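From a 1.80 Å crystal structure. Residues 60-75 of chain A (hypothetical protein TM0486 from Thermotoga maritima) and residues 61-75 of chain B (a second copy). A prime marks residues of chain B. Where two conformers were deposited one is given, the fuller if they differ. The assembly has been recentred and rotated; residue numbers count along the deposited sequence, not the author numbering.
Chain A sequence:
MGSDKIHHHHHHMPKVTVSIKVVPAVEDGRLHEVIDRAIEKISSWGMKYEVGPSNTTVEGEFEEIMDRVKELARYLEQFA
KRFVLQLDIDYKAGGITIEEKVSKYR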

# COMPACT_ATOMS: atom_id res chain seq x y z
N GLY A 60 -9.51 -9.57 -13.89
CA GLY A 60 -10.65 -10.47 -13.92
C GLY A 60 -11.85 -9.96 -13.15
O GLY A 60 -11.90 -8.81 -12.76
N GLU A 61 -12.83 -10.84 -12.91
CA GLU A 61 -14.07 -10.43 -12.29
C GLU A 61 -13.84 -10.28 -10.79
O GLU A 61 -13.25 -11.16 -10.16
CB GLU A 61 -15.19 -11.44 -12.60
CG GLU A 61 -16.58 -10.97 -12.25
CD GLU A 61 -16.97 -11.26 -10.81
OE1 GLU A 61 -16.78 -12.43 -10.37
OE2 GLU A 61 -17.50 -10.33 -10.14
N PHE A 62 -14.28 -9.15 -10.24
CA PHE A 62 -13.94 -8.76 -8.88
C PHE A 62 -14.28 -9.82 -7.84
O PHE A 62 -13.43 -10.16 -7.01
CB PHE A 62 -14.63 -7.46 -8.49
CG PHE A 62 -14.30 -6.98 -7.08
CD1 PHE A 62 -13.00 -6.79 -6.68
CD2 PHE A 62 -15.30 -6.72 -6.17
CE1 PHE A 62 -12.70 -6.33 -5.39
CE2 PHE A 62 -14.99 -6.27 -4.87
CZ PHE A 62 -13.71 -6.09 -4.50
N GLU A 63 -15.52 -10.29 -7.84
CA GLU A 63 -15.97 -11.21 -6.80
C GLU A 63 -15.21 -12.55 -6.87
O GLU A 63 -14.85 -13.11 -5.85
CB GLU A 63 -17.48 -11.40 -6.85
CG GLU A 63 -18.22 -10.09 -6.63
CD GLU A 63 -19.60 -10.24 -6.02
OE1 GLU A 63 -20.06 -11.39 -5.79
OE2 GLU A 63 -20.21 -9.17 -5.75
N GLU A 64 -14.96 -13.06 -8.07
CA GLU A 64 -14.14 -14.25 -8.26
C GLU A 64 -12.74 -14.06 -7.72
O GLU A 64 -12.20 -14.92 -7.06
CB GLU A 64 -14.05 -14.62 -9.73
CG GLU A 64 -13.23 -15.89 -9.95
CD GLU A 64 -13.28 -16.38 -11.40
OE1 GLU A 64 -13.99 -15.77 -12.25
OE2 GLU A 64 -12.62 -17.40 -11.66
N ILE A 65 -12.11 -12.93 -8.03
CA ILE A 65 -10.80 -12.65 -7.46
C ILE A 65 -10.83 -12.64 -5.92
O ILE A 65 -9.93 -13.20 -5.29
CB ILE A 65 -10.22 -11.31 -7.98
CG1 ILE A 65 -9.93 -11.38 -9.47
CG2 ILE A 65 -8.91 -10.97 -7.21
CD1 ILE A 65 -9.73 -10.01 -10.12
N MSE A 66 -11.82 -12.00 -5.31
CA MSE A 66 -11.92 -12.01 -3.86
C MSE A 66 -12.04 -13.44 -3.31
O MSE A 66 -11.43 -13.74 -2.29
CB MSE A 66 -13.07 -11.16 -3.37
CG MSE A 66 -13.01 -9.68 -3.76
SE MSE A 66 -11.32 -8.82 -3.08
CE MSE A 66 -10.38 -8.67 -4.72
N ASP A 67 -12.75 -14.35 -4.02
CA ASP A 67 -12.86 -15.75 -3.57
C ASP A 67 -11.51 -16.47 -3.74
O ASP A 67 -11.14 -17.28 -2.92
CB ASP A 67 -13.94 -16.51 -4.36
CG ASP A 67 -15.36 -16.12 -3.96
OD1 ASP A 67 -15.60 -15.52 -2.88
OD2 ASP A 67 -16.32 -16.39 -4.73
N ARG A 68 -10.79 -16.18 -4.81
CA ARG A 68 -9.43 -16.73 -5.01
C ARG A 68 -8.45 -16.24 -3.98
O ARG A 68 -7.55 -16.97 -3.59
CB ARG A 68 -8.89 -16.37 -6.39
CG ARG A 68 -9.62 -17.05 -7.52
CD ARG A 68 -9.43 -18.50 -7.53
NE ARG A 68 -9.94 -19.09 -8.75
CZ ARG A 68 -9.63 -20.30 -9.15
NH1 ARG A 68 -8.81 -21.05 -8.44
NH2 ARG A 68 -10.14 -20.78 -10.28
N VAL A 69 -8.61 -14.99 -3.53
CA VAL A 69 -7.78 -14.45 -2.45
C VAL A 69 -8.01 -15.22 -1.15
O VAL A 69 -7.05 -15.50 -0.43
CB VAL A 69 -7.97 -12.91 -2.27
CG1 VAL A 69 -7.31 -12.40 -0.97
CG2 VAL A 69 -7.42 -12.17 -3.47
N LYS A 70 -9.25 -15.63 -0.86
CA LYS A 70 -9.50 -16.47 0.32
C LYS A 70 -8.69 -17.78 0.26
O LYS A 70 -8.08 -18.17 1.23
CB LYS A 70 -10.98 -16.86 0.45
CG LYS A 70 -11.98 -15.71 0.50
CD LYS A 70 -13.38 -16.31 0.51
CE LYS A 70 -14.46 -15.30 0.53
NZ LYS A 70 -15.70 -15.95 0.20
N GLU A 71 -8.71 -18.43 -0.89
CA GLU A 71 -7.98 -19.67 -1.14
C GLU A 71 -6.47 -19.45 -1.04
O GLU A 71 -5.76 -20.26 -0.47
CB GLU A 71 -8.37 -20.21 -2.53
CG GLU A 71 -9.79 -20.76 -2.56
CD GLU A 71 -10.34 -21.04 -3.97
OE1 GLU A 71 -9.64 -20.83 -4.98
OE2 GLU A 71 -11.51 -21.47 -4.07
N LEU A 72 -5.99 -18.34 -1.63
CA LEU A 72 -4.58 -17.99 -1.60
C LEU A 72 -4.05 -17.87 -0.16
O LEU A 72 -2.99 -18.42 0.15
CB LEU A 72 -4.33 -16.67 -2.34
CG LEU A 72 -2.87 -16.20 -2.37
CD1 LEU A 72 -2.00 -17.17 -3.12
CD2 LEU A 72 -2.84 -14.85 -3.00
N ALA A 73 -4.77 -17.18 0.71
CA ALA A 73 -4.34 -16.99 2.08
C ALA A 73 -4.21 -18.32 2.81
O ALA A 73 -3.25 -18.53 3.54
CB ALA A 73 -5.27 -16.07 2.80
N ARG A 74 -5.19 -19.20 2.63
CA ARG A 74 -5.20 -20.51 3.28
C ARG A 74 -4.02 -21.35 2.79
O ARG A 74 -3.32 -21.99 3.58
CB ARG A 74 -6.52 -21.24 2.96
CG ARG A 74 -7.11 -22.02 4.12
CD ARG A 74 -7.92 -21.15 5.06
NE ARG A 74 -8.54 -20.06 4.34
CZ ARG A 74 -8.88 -18.86 4.84
NH1 ARG A 74 -8.69 -18.51 6.14
NH2 ARG A 74 -9.42 -18.00 3.99
N TYR A 75 -3.81 -21.32 1.48
CA TYR A 75 -2.72 -22.03 0.84
C TYR A 75 -1.37 -21.58 1.37
O TYR A 75 -0.51 -22.42 1.63
CB TYR A 75 -2.77 -21.78 -0.67
CG TYR A 75 -1.64 -22.37 -1.45
CD1 TYR A 75 -1.54 -23.75 -1.60
CD2 TYR A 75 -0.67 -21.56 -2.02
CE1 TYR A 75 -0.52 -24.30 -2.31
CE2 TYR A 75 0.37 -22.12 -2.74
CZ TYR A 75 0.43 -23.48 -2.88
OH TYR A 75 1.46 -24.04 -3.57
N GLU B 61 -13.25 -12.42 11.10
CA GLU B 61 -12.91 -13.64 10.41
C GLU B 61 -12.61 -13.30 8.94
O GLU B 61 -13.32 -12.51 8.33
CB GLU B 61 -14.01 -14.70 10.59
CG GLU B 61 -13.64 -16.09 10.09
CD GLU B 61 -13.90 -16.28 8.59
OE1 GLU B 61 -15.03 -15.92 8.12
OE2 GLU B 61 -12.98 -16.83 7.89
N PHE B 62 -11.50 -13.81 8.42
CA PHE B 62 -10.98 -13.39 7.10
C PHE B 62 -11.97 -13.54 5.94
O PHE B 62 -12.15 -12.59 5.18
CB PHE B 62 -9.67 -14.13 6.75
CG PHE B 62 -9.06 -13.66 5.46
CD1 PHE B 62 -8.75 -12.33 5.28
CD2 PHE B 62 -8.82 -14.53 4.42
CE1 PHE B 62 -8.22 -11.88 4.07
CE2 PHE B 62 -8.27 -14.08 3.22
CZ PHE B 62 -7.98 -12.76 3.06
N GLU B 63 -12.62 -14.70 5.81
CA GLU B 63 -13.47 -14.94 4.64
C GLU B 63 -14.72 -14.05 4.72
O GLU B 63 -15.21 -13.57 3.70
CB GLU B 63 -13.82 -16.42 4.56
CG GLU B 63 -12.56 -17.28 4.38
CD GLU B 63 -12.78 -18.60 3.65
OE1 GLU B 63 -13.93 -18.97 3.36
OE2 GLU B 63 -11.77 -19.28 3.32
N GLU B 64 -15.21 -13.81 5.93
CA GLU B 64 -16.35 -12.93 6.12
C GLU B 64 -15.99 -11.53 5.71
O GLU B 64 -16.76 -10.87 5.03
CB GLU B 64 -16.81 -12.92 7.57
CG GLU B 64 -18.15 -12.19 7.75
CD GLU B 64 -18.62 -12.15 9.20
OE1 GLU B 64 -18.06 -12.88 10.04
OE2 GLU B 64 -19.56 -11.38 9.49
N ILE B 65 -14.80 -11.07 6.10
CA ILE B 65 -14.36 -9.73 5.70
C ILE B 65 -14.27 -9.65 4.16
O ILE B 65 -14.69 -8.64 3.57
CB ILE B 65 -13.02 -9.34 6.38
CG1 ILE B 65 -13.18 -9.13 7.88
CG2 ILE B 65 -12.50 -8.02 5.76
CD1 ILE B 65 -11.88 -9.21 8.65
N MSE B 66 -13.72 -10.68 3.52
CA MSE B 66 -13.59 -10.68 2.06
C MSE B 66 -14.96 -10.56 1.39
O MSE B 66 -15.13 -9.83 0.41
CB MSE B 66 -12.81 -11.90 1.57
CG MSE B 66 -11.38 -11.95 2.05
SE MSE B 66 -10.35 -10.29 1.53
CE MSE B 66 -10.31 -10.56 -0.32
N ASP B 67 -15.97 -11.23 1.95
CA ASP B 67 -17.33 -11.14 1.44
C ASP B 67 -17.91 -9.76 1.66
O ASP B 67 -18.62 -9.23 0.79
CB ASP B 67 -18.21 -12.21 2.11
CG ASP B 67 -17.92 -13.63 1.59
OD1 ASP B 67 -17.35 -13.81 0.48
OD2 ASP B 67 -18.25 -14.63 2.25
N ARG B 68 -17.62 -9.16 2.80
CA ARG B 68 -18.08 -7.79 3.09
C ARG B 68 -17.44 -6.78 2.15
O ARG B 68 -18.04 -5.80 1.76
CB ARG B 68 -17.75 -7.42 4.53
CG ARG B 68 -18.58 -8.13 5.55
CD ARG B 68 -20.05 -8.04 5.34
NE ARG B 68 -20.75 -8.03 6.62
CZ ARG B 68 -22.06 -8.05 6.74
NH1 ARG B 68 -22.83 -8.10 5.68
NH2 ARG B 68 -22.60 -8.05 7.95
N VAL B 69 -16.19 -7.03 1.80
CA VAL B 69 -15.46 -6.15 0.88
C VAL B 69 -16.14 -6.21 -0.49
O VAL B 69 -16.21 -5.20 -1.15
CB VAL B 69 -13.95 -6.51 0.83
CG1 VAL B 69 -13.23 -5.81 -0.35
CG2 VAL B 69 -13.29 -6.17 2.13
N LYS B 70 -16.67 -7.38 -0.88
CA LYS B 70 -17.42 -7.48 -2.16
C LYS B 70 -18.62 -6.53 -2.14
O LYS B 70 -18.86 -5.82 -3.10
CB LYS B 70 -17.93 -8.91 -2.43
CG LYS B 70 -16.87 -9.97 -2.61
CD LYS B 70 -17.57 -11.31 -2.69
CE LYS B 70 -16.69 -12.53 -2.64
NZ LYS B 70 -17.57 -13.72 -2.53
N GLU B 71 -19.34 -6.53 -1.01
CA GLU B 71 -20.53 -5.67 -0.83
C GLU B 71 -20.14 -4.20 -0.81
O GLU B 71 -20.85 -3.38 -1.38
CB GLU B 71 -21.35 -6.08 0.43
CG GLU B 71 -21.86 -4.83 1.20
CD GLU B 71 -21.47 -4.76 2.69
OE1 GLU B 71 -20.33 -4.28 2.99
OE2 GLU B 71 -22.33 -5.16 3.54
N LEU B 72 -19.05 -3.88 -0.12
CA LEU B 72 -18.55 -2.50 -0.02
C LEU B 72 -18.26 -1.90 -1.40
O LEU B 72 -18.65 -0.76 -1.71
CB LEU B 72 -17.29 -2.47 0.85
CG LEU B 72 -16.63 -1.08 0.97
CD1 LEU B 72 -17.56 -0.11 1.64
CD2 LEU B 72 -15.32 -1.16 1.69
N ALA B 73 -17.58 -2.66 -2.25
CA ALA B 73 -17.24 -2.17 -3.58
C ALA B 73 -18.48 -1.86 -4.42
O ALA B 73 -18.57 -0.80 -5.05
CB ALA B 73 -16.36 -3.15 -4.29
N ARG B 74 -19.47 -2.75 -4.36
CA ARG B 74 -20.71 -2.57 -5.09
C ARG B 74 -21.46 -1.38 -4.54
O ARG B 74 -21.96 -0.58 -5.29
CB ARG B 74 -21.57 -3.83 -5.05
CG ARG B 74 -21.07 -4.89 -6.01
CD ARG B 74 -21.62 -4.76 -7.44
NE ARG B 74 -21.59 -6.03 -8.16
CZ ARG B 74 -20.48 -6.70 -8.51
NH1 ARG B 74 -19.25 -6.22 -8.24
NH2 ARG B 74 -20.60 -7.86 -9.15
N TYR B 75 -21.46 -1.23 -3.23
CA TYR B 75 -22.10 -0.10 -2.58
C TYR B 75 -21.52 1.25 -3.02
O TYR B 75 -22.27 2.21 -3.27
CB TYR B 75 -22.01 -0.26 -1.07
CG TYR B 75 -22.55 0.89 -0.28
CD1 TYR B 75 -23.92 1.10 -0.17
CD2 TYR B 75 -21.69 1.74 0.40
CE1 TYR B 75 -24.42 2.14 0.58
CE2 TYR B 75 -22.20 2.78 1.16
CZ TYR B 75 -23.55 2.97 1.24
OH TYR B 75 -24.03 3.98 1.99
O HOH W 1 -17.94 -7.92 -10.51
O HOH W 2 -19.36 -13.79 -4.81
O HOH W 3 -18.73 -6.83 -5.68
O HOH W 4 -16.12 -17.93 2.27

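The two helices, residues 62-75 of each copy, pack antiparallel at 165°, with their axes 9.8 Å apart at closest approach. Met66 faces Met66′ at the centre, and Glu63 lies opposite Lys70′ just as Lys70 lies opposite Glu63′.

The central polar cluster is built from two aspartates and two lysines. Lys70 NZ donates to Asp67′ OD1 at 2.7 Å and to Asp67 OD1 of its own helix at 3.1 Å; Lys70′ NZ donates likewise to Asp67 OD1 at 2.7 Å and to Asp67′ OD1 at 3.0 Å. Each aspartate OD1 therefore accepts from both ammonium groups. This alternation of charge lets Lys70 NZ and Lys70′ NZ approach to 4.0 Å, and Asp67 OD1 and Asp67′ OD1 to 4.2 Å. A further acceptor for each lysine is a water: water 4 accepts from Lys70 NZ (2.9 Å) and donates to Glu63′ OE1 (2.7 Å), while water 2 joins Lys70′ NZ (2.9 Å) to Glu63 OE1 (2.7 Å).

The symmetry loosens towards the ends. Arg74 NH2 forms a salt bridge with Glu63′ OE2 at 2.8 Å and a weak hydrogen bond to Lys70 O at 3.1 Å. Its counterpart, Arg74′, adopts another rotamer; Glu63 OE2 lies over a face of its guanidinium, 3.7 Å from Arg74′ NH2, so that this long salt bridge rests on charge alone. Water 3 instead donates to Glu63 OE2 and Lys70′ O, each at 2.8 Å. Water 1 accepts from Arg74′ NH2 (3.0 Å) and donates to Glu61 OE2 (2.5 Å), an oxygen that also caps the helix by accepting from Glu63 N at 3.0 Å.

Beside these polar groups, Met66 SE meets Met66′ CE at 3.4 Å, and Phe62′ fits among Val69, Lys70, Ala73 and Arg74, its CE2 3.6 Å from Ala73 CB.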